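Local coordinates for protein response regulator (Caulobacter vibrioides, PDB 3T0Y) that probably acts through this sigma-factor-like domain as an anti-anti-sigma regulator of the general stress response, binding the anti-sigma factor NepR in place of the sigma factor, at residues F101-L106 with Q116-D121. Sequence-based numbering, arbitrary orientation.
Sequences FLLTAL and QILDCD
F101 O accepts a hydrogen bond from A105 N at 2.8 Å and a weak one from T104 N, within the helical turn that carries L103 to I117 and L118. The helix has a wider pi-type turn at 102-106; the L106 N to L102 O bond there is weak.

The contact itself is wholly apolar and is carried on one side by L103, whose CD1 sits between L118 and I117, while CD2 lies against I117. With CG anti to the carbonyl carbon (chi1 -74°), CD1 meets L118 CD2 at 3.5 Å, tighter than usual van der Waals contact, and the two leucines come tip to tip. Leucine suits both places because it branches at CG, beyond CB, which lets methyls bridge helices whose CA atoms at L103 and I117 stay 8.6 Å apart. I117 lies obliquely across L103, with the CG2 methyl on the branch at CB 3.8 Å from L103 CD1 and the longer arm's CD1 4.0 Å from L103 CD2. Branching at CB thus gives the isoleucine two points of touch.

Just beyond L118 the helix closes in a Schellman motif: D119, at positive phi, is the C-prime residue, and C120 N reaches back to A115 O. The chain then turns to D121, whose OD1 caps E124 N at the start of the next helix, a role suited to a short carboxylate side chain.

The contact thus joins helix 95-106 to helix 111-118 within the sigma-like domain; F109 in the intervening loop packs on L103 and I117, helix 122-140 covers F101 and T104, and Y31 and H75 of a second subunit pack on L103 and I117, respectively.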
ATOM      1  N   PHE C 101      11.653   5.877   1.375  1.00 21.23           N
ATOM      2  CA  PHE C 101      12.665   4.969   0.891  1.00 23.39           C
ATOM      3  C   PHE C 101      12.791   5.035  -0.637  1.00 23.39           C
ATOM      4  O   PHE C 101      13.898   5.122  -1.163  1.00 23.73           O
ATOM      5  CB  PHE C 101      12.339   3.539   1.332  1.00 24.72           C
ATOM      6  CG  PHE C 101      13.316   2.519   0.830  1.00 28.29           C
ATOM      7  CD1 PHE C 101      14.577   2.402   1.407  1.00 32.29           C
ATOM      8  CD2 PHE C 101      12.980   1.670  -0.212  1.00 29.51           C
ATOM      9  CE1 PHE C 101      15.489   1.442   0.956  1.00 33.77           C
ATOM     10  CE2 PHE C 101      13.890   0.711  -0.672  1.00 32.55           C
ATOM     11  CZ  PHE C 101      15.144   0.602  -0.089  1.00 29.94           C
ATOM     12  N   LEU C 102      11.671   4.992  -1.353  1.00 16.27           N
ATOM     13  CA  LEU C 102      11.737   5.007  -2.801  1.00 17.84           C
ATOM     14  C   LEU C 102      12.186   6.354  -3.348  1.00 23.45           C
ATOM     15  O   LEU C 102      12.862   6.405  -4.371  1.00 22.42           O
ATOM     16  CB  LEU C 102      10.405   4.587  -3.445  1.00 21.92           C
ATOM     17  CG  LEU C 102      10.007   3.123  -3.244  1.00 23.87           C
ATOM     18  CD1 LEU C 102       8.662   2.892  -3.848  1.00 26.15           C
ATOM     19  CD2 LEU C 102      11.019   2.190  -3.872  1.00 25.36           C
ATOM     20  N   LEU C 103      11.806   7.447  -2.686  1.00 21.05           N
ATOM     21  CA  LEU C 103      12.209   8.755  -3.168  1.00 20.80           C
ATOM     22  C   LEU C 103      13.742   8.842  -3.173  1.00 24.88           C
ATOM     23  O   LEU C 103      14.332   9.407  -4.085  1.00 22.01           O
ATOM     24  CB  LEU C 103      11.606   9.877  -2.322  1.00 15.05           C
ATOM     25  CG  LEU C 103      10.118  10.088  -2.590  1.00 18.53           C
ATOM     26  CD1 LEU C 103       9.506  10.905  -1.463  1.00 20.99           C
ATOM     27  CD2 LEU C 103       9.898  10.775  -3.951  1.00 17.72           C
ATOM     28  N   THR C 104      14.377   8.259  -2.166  1.00 21.28           N
ATOM     29  CA  THR C 104      15.823   8.347  -2.055  1.00 24.51           C
ATOM     30  C   THR C 104      16.516   7.202  -2.804  1.00 28.68           C
ATOM     31  O   THR C 104      17.293   7.440  -3.725  1.00 30.45           O
ATOM     32  CB  THR C 104      16.266   8.426  -0.574  1.00 24.68           C
ATOM     33  OG1 THR C 104      15.636   7.376   0.183  1.00 26.71           O
ATOM     34  CG2 THR C 104      15.832   9.758   0.022  1.00 21.19           C
ATOM     35  N   ALA C 105      16.210   5.963  -2.446  1.00 23.09           N
ATOM     36  CA  ALA C 105      16.909   4.821  -3.025  1.00 25.00           C
ATOM     37  C   ALA C 105      16.646   4.643  -4.508  1.00 31.04           C
ATOM     38  O   ALA C 105      17.566   4.330  -5.267  1.00 31.04           O
ATOM     39  CB  ALA C 105      16.547   3.549  -2.287  1.00 33.53           C
ATOM     40  N   LEU C 106      15.391   4.816  -4.922  1.00 28.67           N
ATOM     41  CA  LEU C 106      15.022   4.597  -6.318  1.00 23.96           C
ATOM     42  C   LEU C 106      15.061   5.855  -7.174  1.00 24.44           C
ATOM     43  O   LEU C 106      15.596   5.848  -8.286  1.00 27.70           O
ATOM     44  CB  LEU C 106      13.630   3.966  -6.416  1.00 22.15           C
ATOM     45  CG  LEU C 106      13.067   3.804  -7.831  1.00 24.74           C
ATOM     46  CD1 LEU C 106      13.911   2.831  -8.656  1.00 34.64           C
ATOM     47  CD2 LEU C 106      11.601   3.361  -7.825  1.00 25.15           C
ATOM     48  N   GLN C 116      11.194  17.939   1.299  1.00 22.40           N
ATOM     49  CA  GLN C 116      10.337  18.896   0.602  1.00 22.70           C
ATOM     50  C   GLN C 116       9.167  18.173  -0.048  1.00 26.65           C
ATOM     51  O   GLN C 116       8.007  18.609   0.037  1.00 22.86           O
ATOM     52  CB  GLN C 116      11.124  19.656  -0.457  1.00 22.19           C
ATOM     53  CG  GLN C 116      12.457  20.182   0.053  1.00 26.86           C
ATOM     54  CD  GLN C 116      12.289  20.969   1.335  1.00 35.71           C
ATOM     55  OE1 GLN C 116      11.563  21.968   1.363  1.00 35.57           O
ATOM     56  NE2 GLN C 116      12.931  20.504   2.417  1.00 34.15           N
ATOM     57  N   ILE C 117       9.483  17.059  -0.698  1.00 19.12           N
ATOM     58  CA  ILE C 117       8.483  16.313  -1.425  1.00 20.51           C
ATOM     59  C   ILE C 117       7.371  15.825  -0.475  1.00 23.48           C
ATOM     60  O   ILE C 117       6.184  15.959  -0.760  1.00 28.07           O
ATOM     61  CB  ILE C 117       9.141  15.144  -2.212  1.00 19.13           C
ATOM     62  CG1 ILE C 117       9.944  15.701  -3.398  1.00 19.36           C
ATOM     63  CG2 ILE C 117       8.091  14.157  -2.683  1.00 15.99           C
ATOM     64  CD1 ILE C 117      10.908  14.692  -4.047  1.00 16.97           C
ATOM     65  N   LEU C 118       7.770  15.268   0.660  1.00 23.33           N
ATOM     66  CA  LEU C 118       6.824  14.724   1.620  1.00 24.89           C
ATOM     67  C   LEU C 118       6.285  15.802   2.553  1.00 30.59           C
ATOM     68  O   LEU C 118       5.391  15.544   3.351  1.00 28.55           O
ATOM     69  CB  LEU C 118       7.468  13.604   2.425  1.00 25.91           C
ATOM     70  CG  LEU C 118       8.031  12.462   1.587  1.00 20.99           C
ATOM     71  CD1 LEU C 118       8.581  11.395   2.479  1.00 23.05           C
ATOM     72  CD2 LEU C 118       6.950  11.887   0.694  1.00 25.20           C
ATOM     73  N   ASP C 119       6.816  17.016   2.439  1.00 29.87           N
ATOM     74  CA  ASP C 119       6.307  18.122   3.236  1.00 32.92           C
ATOM     75  C   ASP C 119       6.331  17.768   4.721  1.00 38.73           C
ATOM     76  O   ASP C 119       5.318  17.859   5.416  1.00 41.95           O
ATOM     77  CB  ASP C 119       4.876  18.463   2.803  1.00 35.01           C
ATOM     78  CG  ASP C 119       4.338  19.696   3.500  1.00 39.95           C
ATOM     79  OD1 ASP C 119       5.153  20.520   3.958  1.00 44.73           O
ATOM     80  OD2 ASP C 119       3.102  19.834   3.598  1.00 48.40           O
ATOM     81  N   CYS C 120       7.494  17.359   5.204  1.00 27.31           N
ATOM     82  CA  CYS C 120       7.634  16.976   6.591  1.00 30.09           C
ATOM     83  C   CYS C 120       9.052  17.374   6.966  1.00 34.71           C
ATOM     84  O   CYS C 120       9.851  17.703   6.091  1.00 35.55           O
ATOM     85  CB  CYS C 120       7.470  15.470   6.734  1.00 31.06           C
ATOM     86  SG  CYS C 120       8.885  14.562   6.050  1.00 38.81           S
ATOM     87  N   ASP C 121       9.382  17.350   8.247  1.00 31.17           N
ATOM     88  CA  ASP C 121      10.725  17.764   8.641  1.00 36.77           C
ATOM     89  C   ASP C 121      11.771  16.664   8.377  1.00 32.41           C
ATOM     90  O   ASP C 121      11.430  15.548   7.999  1.00 28.30           O
ATOM     91  CB  ASP C 121      10.745  18.295  10.076  1.00 30.89           C
ATOM     92  CG  ASP C 121      10.609  17.205  11.110  1.00 40.19           C
ATOM     93  OD1 ASP C 121      11.319  16.176  11.012  1.00 47.70           O
ATOM     94  OD2 ASP C 121       9.799  17.392  12.040  1.00 49.61           O
TER